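Local coordinates for protein 3-polyprenyl-4-hydroxybenzoate decarboxylase and related decarboxylases (Pelotomaculum thermopropionicum, PDB 6H6X) that probably decarboxylates aromatic acids reversibly as a UbiD-family enzyme that uses prenylated FMN, with bound manganese and potassium ions, as its cofactor, at residues 338-343 / 420-424. The protein carries 8 engineered substitutions. Coordinates in Å, arbitrary orientation, origin at the centre of the assembly. Residues are numbered along the deposited sequence.
Sequences IEKKHE and TIPLN. With CA (calcium ion), chain J.
A single lysine ammonium can tie two loops together by gathering several oxygen atoms, as Lys340 does here beside a bound calcium ion. Neither segment forms regular structure after Ile338, the last residue of its strand; most residues are extended, but the chain kinks at Lys341 and Leu423. The segments run in the same general direction, inclined to each other, with CA atoms 8.1 Å apart at Lys340 and Thr420 and 6.7 Å at Glu343 and Leu423. Lys340 points toward 420-424 with chi1 and chi2 both t, then bends at chi3 (p), so that NZ donates to Thr420 OG1 (2.9 Å) and to the carbonyl Ile421 O (3.0 Å). The third partner is intrasegment: Lys340 NZ forms a salt bridge with Glu343 OE2 at 2.9 Å, which Glu343 reaches with chi1 t and chi2 p. Glu343 OE2 also accepts a weak hydrogen bond from Leu423 N (3.4 Å), weakly linking the carboxylate to the backbone of 420-424. Leu423, the residue most covered, lays its chi1 m, chi2 t side chain against 338-343: CD1 lies 3.3 Å from Lys341 O and 3.3 Å from Glu343 N, while CG rests 4.3 Å from Lys340 CE. With chi1 p, Thr420 turns its hydroxyl to Lys340, while its carbonyl O binds calcium at 2.7 Å, alongside water 1 and Arg385, Asp391 and Asp418. This polar network around Lys340 borders a calcium site distinct from the prenylated FMN pocket. Within the C-terminal region, the contact joins the loop between strand 333-338 and helix 345-356 to the loop following strand 414-418, with strand 362-367 lying between these two strands in the mixed sheet and touching both Ile338 and Thr420.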
ATOM      1  N   ILE B 338      11.746  15.995   4.381  1.00 43.18           N
ATOM      2  CA  ILE B 338      12.702  17.058   4.682  1.00 43.22           C
ATOM      3  C   ILE B 338      13.878  16.526   5.480  1.00 42.18           C
ATOM      4  O   ILE B 338      13.770  15.531   6.171  1.00 40.60           O
ATOM      5  CB  ILE B 338      12.053  18.196   5.463  1.00 45.40           C
ATOM      6  CG1 ILE B 338      11.474  17.741   6.807  1.00 46.34           C
ATOM      7  CG2 ILE B 338      11.005  18.910   4.620  1.00 46.19           C
ATOM      8  CD1 ILE B 338      10.884  18.933   7.556  1.00 44.47           C
ATOM      9  N   GLU B 339      15.028  17.162   5.338  1.00 47.68           N
ATOM     10  CA  GLU B 339      16.181  16.887   6.206  1.00 51.03           C
ATOM     11  C   GLU B 339      16.058  17.957   7.248  1.00 51.33           C
ATOM     12  O   GLU B 339      16.518  19.071   7.056  1.00 61.14           O
ATOM     13  CB  GLU B 339      17.505  16.954   5.436  1.00 58.11           C
ATOM     14  CG  GLU B 339      18.746  16.659   6.277  1.00 73.09           C
ATOM     15  CD  GLU B 339      20.050  16.855   5.464  1.00 77.77           C
ATOM     16  OE1 GLU B 339      20.309  18.012   5.068  1.00 75.07           O
ATOM     17  OE2 GLU B 339      20.814  15.880   5.195  1.00 79.29           O
ATOM     18  N   LYS B 340      15.384  17.644   8.342  1.00 47.35           N
ATOM     19  CA  LYS B 340      14.978  18.698   9.275  1.00 52.34           C
ATOM     20  C   LYS B 340      16.183  19.230  10.101  1.00 56.22           C
ATOM     21  O   LYS B 340      16.930  18.427  10.634  1.00 57.62           O
ATOM     22  CB  LYS B 340      13.850  18.203  10.191  1.00 49.58           C
ATOM     23  CG  LYS B 340      13.422  19.230  11.222  1.00 50.41           C
ATOM     24  CD  LYS B 340      12.046  18.970  11.806  1.00 56.82           C
ATOM     25  CE  LYS B 340      12.026  17.713  12.636  1.00 52.10           C
ATOM     26  NZ  LYS B 340      11.035  17.849  13.726  1.00 48.83           N
ATOM     27  N   LYS B 341      16.337  20.559  10.188  1.00 60.25           N
ATOM     28  CA  LYS B 341      17.368  21.238  11.032  1.00 68.54           C
ATOM     29  C   LYS B 341      16.731  21.955  12.222  1.00 68.73           C
ATOM     30  O   LYS B 341      17.295  21.927  13.298  1.00 80.74           O
ATOM     31  CB  LYS B 341      18.158  22.311  10.278  1.00 68.05           C
ATOM     32  CG  LYS B 341      18.667  21.957   8.892  1.00 72.93           C
ATOM     33  CD  LYS B 341      19.988  21.248   8.878  1.00 77.94           C
ATOM     34  CE  LYS B 341      20.765  21.641   7.614  1.00 87.96           C
ATOM     35  NZ  LYS B 341      22.014  20.849   7.446  1.00 91.03           N
ATOM     36  N   HIS B 342      15.599  22.629  12.022  1.00 67.09           N
ATOM     37  CA  HIS B 342      14.934  23.394  13.088  1.00 74.27           C
ATOM     38  C   HIS B 342      13.509  22.915  13.229  1.00 71.87           C
ATOM     39  O   HIS B 342      12.864  22.610  12.231  1.00 69.46           O
ATOM     40  CB  HIS B 342      14.975  24.901  12.788  1.00 73.79           C
ATOM     41  CG  HIS B 342      16.359  25.410  12.456  1.00 94.98           C
ATOM     42  ND1 HIS B 342      16.798  25.616  11.160  1.00 97.12           N
ATOM     43  CD2 HIS B 342      17.408  25.728  13.257  1.00 92.22           C
ATOM     44  CE1 HIS B 342      18.046  26.050  11.180  1.00 92.24           C
ATOM     45  NE2 HIS B 342      18.439  26.130  12.438  1.00 96.23           N
ATOM     46  N   GLU B 343      12.996  22.856  14.454  1.00 72.84           N
ATOM     47  CA  GLU B 343      11.580  22.561  14.624  1.00 79.05           C
ATOM     48  C   GLU B 343      10.906  23.739  13.944  1.00 76.77           C
ATOM     49  O   GLU B 343      11.509  24.825  13.841  1.00 83.95           O
ATOM     50  CB  GLU B 343      11.156  22.438  16.090  1.00 85.62           C
ATOM     51  CG  GLU B 343       9.938  21.519  16.284  1.00 93.00           C
ATOM     52  CD  GLU B 343      10.276  20.021  16.496  1.00 95.95           C
ATOM     53  OE1 GLU B 343       9.405  19.310  17.053  1.00 90.30           O
ATOM     54  OE2 GLU B 343      11.372  19.521  16.109  1.00 77.48           O
ATOM     55  N   THR B 420       7.461  13.938  11.483  1.00 35.00           N
ATOM     56  CA  THR B 420       8.898  13.933  11.739  1.00 40.54           C
ATOM     57  C   THR B 420       9.233  13.645  13.202  1.00 43.36           C
ATOM     58  O   THR B 420       8.457  13.927  14.121  1.00 42.36           O
ATOM     59  CB  THR B 420       9.546  15.271  11.301  1.00 41.14           C
ATOM     60  OG1 THR B 420       9.099  16.356  12.122  1.00 37.46           O
ATOM     61  CG2 THR B 420       9.154  15.559   9.854  1.00 37.82           C
ATOM     62  N   ILE B 421      10.403  13.052  13.394  1.00 44.86           N
ATOM     63  CA  ILE B 421      10.983  12.841  14.714  1.00 47.66           C
ATOM     64  C   ILE B 421      11.226  14.212  15.361  1.00 47.78           C
ATOM     65  O   ILE B 421      11.821  15.116  14.710  1.00 49.30           O
ATOM     66  CB  ILE B 421      12.315  12.074  14.600  1.00 54.52           C
ATOM     67  CG1 ILE B 421      12.079  10.631  14.140  1.00 64.33           C
ATOM     68  CG2 ILE B 421      13.057  12.058  15.926  1.00 61.14           C
ATOM     69  CD1 ILE B 421      13.277  10.075  13.376  1.00 69.46           C
ATOM     70  N   PRO B 422      10.771  14.411  16.621  1.00 54.70           N
ATOM     71  CA  PRO B 422      11.113  15.695  17.321  1.00 62.39           C
ATOM     72  C   PRO B 422      12.627  15.836  17.565  1.00 60.31           C
ATOM     73  O   PRO B 422      13.310  14.815  17.752  1.00 59.21           O
ATOM     74  CB  PRO B 422      10.330  15.592  18.643  1.00 60.10           C
ATOM     75  CG  PRO B 422       9.237  14.602  18.371  1.00 58.96           C
ATOM     76  CD  PRO B 422       9.869  13.588  17.445  1.00 60.69           C
ATOM     77  N   LEU B 423      13.150  17.058  17.540  1.00 68.56           N
ATOM     78  CA  LEU B 423      14.631  17.289  17.477  1.00 83.44           C
ATOM     79  C   LEU B 423      15.490  16.946  18.728  1.00 93.84           C
ATOM     80  O   LEU B 423      16.637  16.506  18.571  1.00 81.71           O
ATOM     81  CB  LEU B 423      14.947  18.725  17.047  1.00 79.86           C
ATOM     82  CG  LEU B 423      14.983  18.913  15.537  1.00 78.88           C
ATOM     83  CD1 LEU B 423      15.129  20.394  15.214  1.00 70.15           C
ATOM     84  CD2 LEU B 423      16.099  18.077  14.904  1.00 80.29           C
ATOM     85  N   ASN B 424      14.962  17.204  19.933  1.00104.10           N
ATOM     86  CA  ASN B 424      15.338  16.464  21.175  1.00116.86           C
ATOM     87  C   ASN B 424      14.593  17.001  22.400  1.00107.87           C
ATOM     88  O   ASN B 424      13.368  17.109  22.389  1.00 98.57           O
ATOM     89  CB  ASN B 424      16.880  16.322  21.455  1.00126.60           C
ATOM     90  CG  ASN B 424      17.729  17.569  21.096  1.00129.66           C
ATOM     91  OD1 ASN B 424      17.384  18.713  21.405  1.00135.04           O
ATOM     92  ND2 ASN B 424      18.882  17.321  20.473  1.00128.41           N
TER
HETATM   93 CA    CA J 504       5.964  14.560  14.841  1.00 44.12          CA
HETATM   94  O   HOH W   1       7.535  16.645  15.404  1.00 53.68           O